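Local coordinates for glycoside hydrolase family 88 protein (Bacteroides vulgatus, PDB 4Q88) that is of unconfirmed function but probably acts as a hydrolase of glycoside hydrolase family 88, whose members have an (alpha/alpha)6-barrel fold, at residues L16-I19 against I20-N24; L172-T175 against D176-M179; A303-Y306 against L307-A311. All coordinates share one frame; numbering follows the deposited sequence.

Contact 1 (L16-I19 against I20-N24)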
loop_
_atom_site.group_PDB
_atom_site.type_symbol
_atom_site.label_atom_id
_atom_site.label_comp_id
_atom_site.label_asym_id
_atom_site.label_seq_id
_atom_site.Cartn_x
_atom_site.Cartn_y
_atom_site.Cartn_z
ATOM N N LEU A 16 -8.566 5.239 20.138
ATOM C CA LEU A 16 -7.984 5.072 18.771
ATOM C C LEU A 16 -8.340 6.245 17.882
ATOM O O LEU A 16 -7.524 6.687 17.090
ATOM C CB LEU A 16 -8.444 3.787 18.110
ATOM C CG LEU A 16 -8.016 2.561 18.898
ATOM C CD1 LEU A 16 -8.587 1.340 18.218
ATOM C CD2 LEU A 16 -6.505 2.484 19.034
ATOM N N LEU A 17 -9.573 6.768 18.007
ATOM C CA LEU A 17 -9.961 7.897 17.204
ATOM C C LEU A 17 -9.144 9.123 17.560
ATOM O O LEU A 17 -8.784 9.907 16.673
ATOM C CB LEU A 17 -11.481 8.177 17.324
ATOM C CG LEU A 17 -12.288 7.109 16.605
ATOM C CD1 LEU A 17 -13.757 7.164 17.040
ATOM C CD2 LEU A 17 -12.187 7.208 15.086
ATOM N N GLU A 18 -8.852 9.321 18.849
ATOM C CA GLU A 18 -7.973 10.423 19.245
ATOM C C GLU A 18 -6.613 10.356 18.510
ATOM O O GLU A 18 -6.081 11.375 18.051
ATOM C CB GLU A 18 -7.738 10.419 20.768
ATOM C CG GLU A 18 -6.930 11.612 21.235
ATOM C CD GLU A 18 -5.421 11.425 21.060
ATOM O OE1 GLU A 18 -4.909 10.296 21.249
ATOM O OE2 GLU A 18 -4.725 12.422 20.760
ATOM N N ILE A 19 -6.059 9.157 18.446
ATOM C CA ILE A 19 -4.785 8.912 17.723
ATOM C C ILE A 19 -4.923 9.245 16.245
ATOM O O ILE A 19 -4.112 9.998 15.697
ATOM C CB ILE A 19 -4.314 7.463 17.898
ATOM C CG1 ILE A 19 -3.847 7.264 19.358
ATOM C CG2 ILE A 19 -3.187 7.154 16.912
ATOM C CD1 ILE A 19 -3.606 5.827 19.763
ATOM N N ILE A 20 -5.989 8.720 15.625
ATOM C CA ILE A 20 -6.229 8.944 14.211
ATOM C C ILE A 20 -6.321 10.431 13.924
ATOM O O ILE A 20 -5.659 10.960 13.024
ATOM C CB ILE A 20 -7.477 8.167 13.758
ATOM C CG1 ILE A 20 -7.152 6.668 13.741
ATOM C CG2 ILE A 20 -7.918 8.590 12.378
ATOM C CD1 ILE A 20 -8.359 5.789 13.512
ATOM N N HIS A 21 -7.119 11.131 14.710
ATOM C CA HIS A 21 -7.266 12.549 14.464
ATOM C C HIS A 21 -5.981 13.339 14.778
ATOM O O HIS A 21 -5.665 14.265 14.054
ATOM C CB HIS A 21 -8.462 13.096 15.239
ATOM C CG HIS A 21 -9.769 12.610 14.736
ATOM N ND1 HIS A 21 -10.212 12.868 13.462
ATOM C CD2 HIS A 21 -10.753 11.906 15.337
ATOM C CE1 HIS A 21 -11.421 12.364 13.305
ATOM N NE2 HIS A 21 -11.755 11.740 14.411
ATOM N N ARG A 22 -5.250 12.968 15.837
ATOM C CA ARG A 22 -3.972 13.616 16.168
ATOM C C ARG A 22 -3.004 13.546 14.989
ATOM O O ARG A 22 -2.456 14.555 14.519
ATOM C CB ARG A 22 -3.344 12.960 17.394
ATOM C CG ARG A 22 -2.134 13.716 17.882
ATOM C CD ARG A 22 -1.274 12.984 18.885
ATOM N NE ARG A 22 -1.948 12.000 19.729
ATOM C CZ ARG A 22 -1.316 10.988 20.316
ATOM N NH1 ARG A 22 -0.002 10.812 20.159
ATOM N NH2 ARG A 22 -1.994 10.110 21.029
ATOM N N VAL A 23 -2.835 12.331 14.464
ATOM C CA VAL A 23 -1.922 12.093 13.322
ATOM C C VAL A 23 -2.367 12.805 12.061
ATOM O O VAL A 23 -1.559 13.465 11.400
ATOM C CB VAL A 23 -1.769 10.576 13.052
ATOM C CG1 VAL A 23 -1.004 10.285 11.764
ATOM C CG2 VAL A 23 -1.133 9.896 14.245
ATOM N N ASN A 24 -3.658 12.714 11.749
ATOM C CA ASN A 24 -4.133 13.262 10.500
ATOM C C ASN A 24 -4.182 14.782 10.552
ATOM O O ASN A 24 -3.858 15.433 9.560
ATOM C CB ASN A 24 -5.484 12.678 10.072
ATOM C CG ASN A 24 -5.590 12.528 8.557
ATOM O OD1 ASN A 24 -4.564 12.400 7.854
ATOM N ND2 ASN A 24 -6.811 12.577 8.036
#
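E18 and R22 form an i to i+4 salt bridge on helix 13-30 of the (alpha/alpha)6 barrel. The guanidinium grips the carboxylate side-on, with one nitrogen for each oxygen. R22 NH2 gives a nearly straight bond of 2.9 Å to E18 OE1 (177°), which accepts through its syn lone pair. R22 NE reaches E18 OE2 at 3.0 Å, also on the syn side but 15° out of the carboxylate plane. The two flat groups are nearly coplanar. E18 gets there with CG anti to its backbone N (chi1 -175°) and a bend at chi2; R22 bends at chi3. The remaining nitrogen, R22 NH1, makes weak hydrogen bonds to the carbonyls of Q313 and A314.

The backbone polar atoms are paired in regular alpha-helical fashion. I20 N, H21 N, R22 N and V23 N donate to the carbonyls of L16, L17, E18 and I19. The H21 ring passes obliquely by the L17 carbonyl, and its ND1 is hydrogen-bonded to Y60 OH. The side-chain amide of N24 is hydrogen-bonded to Y44 OH and N48 OD1 of helix 39-55.

Apolar contacts within the turn are light. L17 CD2 lies 4.4 Å from I20 CD1, and both residues pack on L54. On another flank I19 CG1 lies obliquely to the guanidinium, 3.8 Å from R22 NH2.

Contact 2 (L172-T175 against D176-M179)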
loop_
_atom_site.group_PDB
_atom_site.type_symbol
_atom_site.label_atom_id
_atom_site.label_comp_id
_atom_site.label_asym_id
_atom_site.label_seq_id
_atom_site.Cartn_x
_atom_site.Cartn_y
_atom_site.Cartn_z
ATOM N N LEU A 172 -0.524 -9.353 -12.658
ATOM C CA LEU A 172 -0.042 -9.942 -11.393
ATOM C C LEU A 172 0.679 -11.247 -11.685
ATOM O O LEU A 172 1.739 -11.512 -11.106
ATOM C CB LEU A 172 -1.180 -10.171 -10.433
ATOM C CG LEU A 172 -0.873 -11.103 -9.256
ATOM C CD1 LEU A 172 0.139 -10.429 -8.363
ATOM C CD2 LEU A 172 -2.177 -11.416 -8.515
ATOM N N THR A 173 0.209 -11.984 -12.680
ATOM C CA THR A 173 0.875 -13.243 -13.062
ATOM C C THR A 173 2.298 -12.985 -13.486
ATOM O O THR A 173 3.198 -13.763 -13.148
ATOM C CB THR A 173 0.088 -13.983 -14.177
ATOM O OG1 THR A 173 -1.168 -14.348 -13.639
ATOM C CG2 THR A 173 0.767 -15.227 -14.578
ATOM N N VAL A 174 2.544 -11.895 -14.203
ATOM C CA VAL A 174 3.890 -11.545 -14.614
ATOM C C VAL A 174 4.755 -11.107 -13.413
ATOM O O VAL A 174 5.924 -11.476 -13.296
ATOM C CB VAL A 174 3.878 -10.503 -15.748
ATOM C CG1 VAL A 174 5.292 -10.065 -16.102
ATOM C CG2 VAL A 174 3.273 -11.122 -17.012
ATOM N N THR A 175 4.194 -10.313 -12.523
ATOM C CA THR A 175 4.883 -9.939 -11.284
ATOM C C THR A 175 5.340 -11.192 -10.548
ATOM O O THR A 175 6.528 -11.301 -10.149
ATOM C CB THR A 175 3.966 -9.102 -10.378
ATOM O OG1 THR A 175 3.552 -7.907 -11.087
ATOM C CG2 THR A 175 4.703 -8.769 -9.036
ATOM N N ASP A 176 4.436 -12.149 -10.413
ATOM C CA ASP A 176 4.751 -13.405 -9.715
ATOM C C ASP A 176 5.904 -14.138 -10.377
ATOM O O ASP A 176 6.783 -14.708 -9.680
ATOM C CB ASP A 176 3.565 -14.337 -9.684
ATOM C CG ASP A 176 2.485 -13.905 -8.675
ATOM O OD1 ASP A 176 2.656 -12.880 -7.968
ATOM O OD2 ASP A 176 1.460 -14.632 -8.581
ATOM N N SER A 177 5.880 -14.170 -11.705
ATOM C CA SER A 177 6.928 -14.889 -12.468
ATOM C C SER A 177 8.299 -14.319 -12.192
ATOM O O SER A 177 9.275 -15.046 -12.268
ATOM C CB SER A 177 6.649 -14.843 -13.987
ATOM O OG SER A 177 7.014 -13.568 -14.585
ATOM N N ILE A 178 8.388 -13.030 -11.908
ATOM C CA ILE A 178 9.671 -12.389 -11.655
ATOM C C ILE A 178 10.091 -12.482 -10.159
ATOM O O ILE A 178 11.284 -12.653 -9.839
ATOM C CB ILE A 178 9.652 -10.888 -12.105
ATOM C CG1 ILE A 178 9.286 -10.697 -13.588
ATOM C CG2 ILE A 178 11.035 -10.259 -11.841
ATOM C CD1 ILE A 178 8.807 -9.267 -13.865
HETATM N N MSE A 179 9.133 -12.321 -9.252
HETATM C CA MSE A 179 9.412 -11.973 -7.820
HETATM C C MSE A 179 8.847 -12.910 -6.766
HETATM O O MSE A 179 9.284 -12.850 -5.599
HETATM C CB MSE A 179 8.834 -10.587 -7.549
HETATM C CG MSE A 179 9.731 -9.550 -8.113
HETATM SE SE MSE A 179 8.765 -7.836 -8.212
HETATM C CE MSE A 179 8.263 -8.018 -10.074
#
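V174 O takes two donors in the last turns of helix 163-179. S177 OG donates to it at 2.7 Å, in the carbonyl plane and on a lone pair. I178 N adds a longer bond to V174 O at 3.2 Å, with an angle of 141° at the hydrogen. The serine hydroxyl can fold back in this way because chi1 is 78°, which sets OG between the backbone N and the carbonyl carbon. This is a common serine-to-backbone bond within a helix.

The solvent side is loose. T173 and S177 are exposed, and T173 OG1 is bonded back to the carbonyl of H169. V174 CG1 and I178 CD1 are 4.2 Å apart at the margin, where both side chains are partly exposed.

The inner side is packed more closely. The bend at chi3 (-97°) of selenomethionine M179 brings its CE to 3.8 Å from T175 CG2, with the two side chains crossing at a slant. M179 N also bonds to T175 O at 2.9 Å. T175 OG1 points to other partners, the carbonyls of W139 and Y171. Next along this side, L172 CD1 rests 3.5 Å from D176 OD1. That carboxylate is held from outside the turn: OD1 is hydrogen-bonded to Y187 OH and OD2 forms a salt bridge with R239. These partners would probably stabilise the charged form of D176.

The helix ends at M179, whose backbone pairs with Y188 beside the small antiparallel sheet of strands 180-181 and 186-187. L172 and M179 both touch Y187 of strand 186-187. L172 and T175 lie against L145 of helix 144-159.

Contact 3 (A303-Y306 against L307-A311)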
loop_
_atom_site.group_PDB
_atom_site.type_symbol
_atom_site.label_atom_id
_atom_site.label_comp_id
_atom_site.label_asym_id
_atom_site.label_seq_id
_atom_site.Cartn_x
_atom_site.Cartn_y
_atom_site.Cartn_z
ATOM N N ALA A 303 1.990 -6.145 17.018
ATOM C CA ALA A 303 2.243 -5.144 15.981
ATOM C C ALA A 303 1.641 -3.800 16.293
ATOM O O ALA A 303 2.277 -2.756 16.142
ATOM C CB ALA A 303 1.727 -5.650 14.635
ATOM N N TRP A 304 0.375 -3.824 16.666
ATOM C CA TRP A 304 -0.336 -2.580 16.978
ATOM C C TRP A 304 0.310 -1.943 18.208
ATOM O O TRP A 304 0.492 -0.708 18.236
ATOM C CB TRP A 304 -1.876 -2.799 17.131
ATOM C CG TRP A 304 -2.511 -1.539 17.602
ATOM C CD1 TRP A 304 -3.015 -1.264 18.862
ATOM C CD2 TRP A 304 -2.573 -0.310 16.869
ATOM N NE1 TRP A 304 -3.423 0.064 18.922
ATOM C CE2 TRP A 304 -3.142 0.671 17.724
ATOM C CE3 TRP A 304 -2.224 0.053 15.576
ATOM C CZ2 TRP A 304 -3.341 1.986 17.309
ATOM C CZ3 TRP A 304 -2.423 1.358 15.158
ATOM C CH2 TRP A 304 -2.987 2.315 16.028
ATOM N N ASN A 305 0.713 -2.750 19.180
ATOM C CA ASN A 305 1.371 -2.194 20.366
ATOM C C ASN A 305 2.678 -1.481 19.995
ATOM O O ASN A 305 2.956 -0.369 20.468
ATOM C CB ASN A 305 1.624 -3.257 21.438
ATOM C CG ASN A 305 2.315 -2.662 22.649
ATOM O OD1 ASN A 305 1.745 -1.826 23.345
ATOM N ND2 ASN A 305 3.572 -3.009 22.846
ATOM N N TYR A 306 3.434 -2.075 19.071
ATOM C CA TYR A 306 4.631 -1.391 18.544
ATOM C C TYR A 306 4.271 -0.067 17.860
ATOM O O TYR A 306 4.917 0.977 18.088
ATOM C CB TYR A 306 5.403 -2.281 17.543
ATOM C CG TYR A 306 6.319 -1.422 16.680
ATOM C CD1 TYR A 306 7.574 -1.087 17.108
ATOM C CD2 TYR A 306 5.904 -0.953 15.432
ATOM C CE1 TYR A 306 8.406 -0.310 16.329
ATOM C CE2 TYR A 306 6.715 -0.137 14.650
ATOM C CZ TYR A 306 7.977 0.169 15.117
ATOM O OH TYR A 306 8.779 0.982 14.387
ATOM N N LEU A 307 3.252 -0.096 17.001
ATOM C CA LEU A 307 2.879 1.096 16.265
ATOM C C LEU A 307 2.446 2.224 17.234
ATOM O O LEU A 307 2.786 3.385 17.001
ATOM C CB LEU A 307 1.742 0.825 15.297
ATOM C CG LEU A 307 2.181 -0.070 14.098
ATOM C CD1 LEU A 307 0.996 -0.491 13.267
ATOM C CD2 LEU A 307 3.175 0.692 13.240
ATOM N N LYS A 308 1.654 1.855 18.233
ATOM C CA LYS A 308 1.011 2.838 19.149
ATOM C C LYS A 308 2.033 3.382 20.139
ATOM O O LYS A 308 1.963 4.550 20.521
ATOM C CB LYS A 308 -0.139 2.164 19.891
ATOM C CG LYS A 308 -0.779 2.924 21.030
ATOM C CD LYS A 308 -1.747 2.027 21.793
ATOM C CE LYS A 308 -2.788 2.861 22.527
ATOM N NZ LYS A 308 -3.691 1.995 23.354
ATOM N N THR A 309 2.980 2.546 20.546
ATOM C CA THR A 309 3.912 2.857 21.649
ATOM C C THR A 309 5.250 3.392 21.171
ATOM O O THR A 309 5.859 4.246 21.831
ATOM C CB THR A 309 4.226 1.609 22.509
ATOM O OG1 THR A 309 3.015 1.012 22.961
ATOM C CG2 THR A 309 5.082 1.970 23.717
ATOM N N THR A 310 5.734 2.872 20.044
ATOM C CA THR A 310 7.055 3.221 19.546
ATOM C C THR A 310 7.038 4.098 18.296
ATOM O O THR A 310 7.748 5.099 18.225
ATOM C CB THR A 310 7.888 1.947 19.330
ATOM O OG1 THR A 310 8.023 1.256 20.577
ATOM C CG2 THR A 310 9.251 2.252 18.772
ATOM N N ALA A 311 6.259 3.730 17.268
ATOM C CA ALA A 311 6.269 4.534 16.047
ATOM C C ALA A 311 5.588 5.880 16.259
ATOM O O ALA A 311 6.106 6.924 15.843
ATOM C CB ALA A 311 5.602 3.767 14.917
#
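Y306 O accepts from two backbone donors. T310 N reaches it at 2.8 Å. A311 N adds a bond to Y306 O at 3.2 Å, an i to i+5 step that widens the last turn. Just before it, T309 N donates to N305 O at 2.9 Å, the usual i to i+4 bond. In one of the two conformers of T309 the hydroxyl also donates to N305 O, but that second bond is doubtful.

The Y306 ring lies beside the widened turn. T310 CG2 meets Y306 CE1 at 3.6 Å, the side chains crossing at about a right angle. Further round the ring, Y306 CE2 is near A311 CB and L307 CD2. Y306 OH is hydrogen-bonded to T272 of helix 272-287.

On another side of the helix, K308 CB sits over one face of W304 in a CH-pi contact. It is 4.3 Å from the centroid of the five-membered ring and 27° off the normal. The lysine leaves with CG anti to the backbone N (chi1 170°) and runs out extended to salt bridges with E11 and E15. W304 NE1 is hydrogen-bonded to E11 as well, so one acidic side chain serves both residues. L307 CD1 lies 4.0 Å from W304 CE3, the side chains crossing at about a right angle. L307 also packs on F347 and A350 of helix 341-358.

The arrangement is that of a pi-type turn, at 307-311, closing the C-terminal end of helix 293-311, here part of the (alpha/alpha)6 barrel of the family.

The three contacts come in series along the chain, each within a single helix: 13-30, 163-179 and 293-311. Contacts 1 and 3 are neighbours, with centres about 14 Å apart. They touch where L16 CD2 meets W304 CZ2 at 3.6 Å and where I19 packs on K308. Helix 341-358 borders both, through R354 among others. Helices near the start and the end of the chain thus pack side by side. Contact 2 lies across the chain's centre from both, its centre about 37 Å from that of contact 1 and about 32 Å from that of contact 3. It touches neither, and belongs to the region with the small two-stranded sheet.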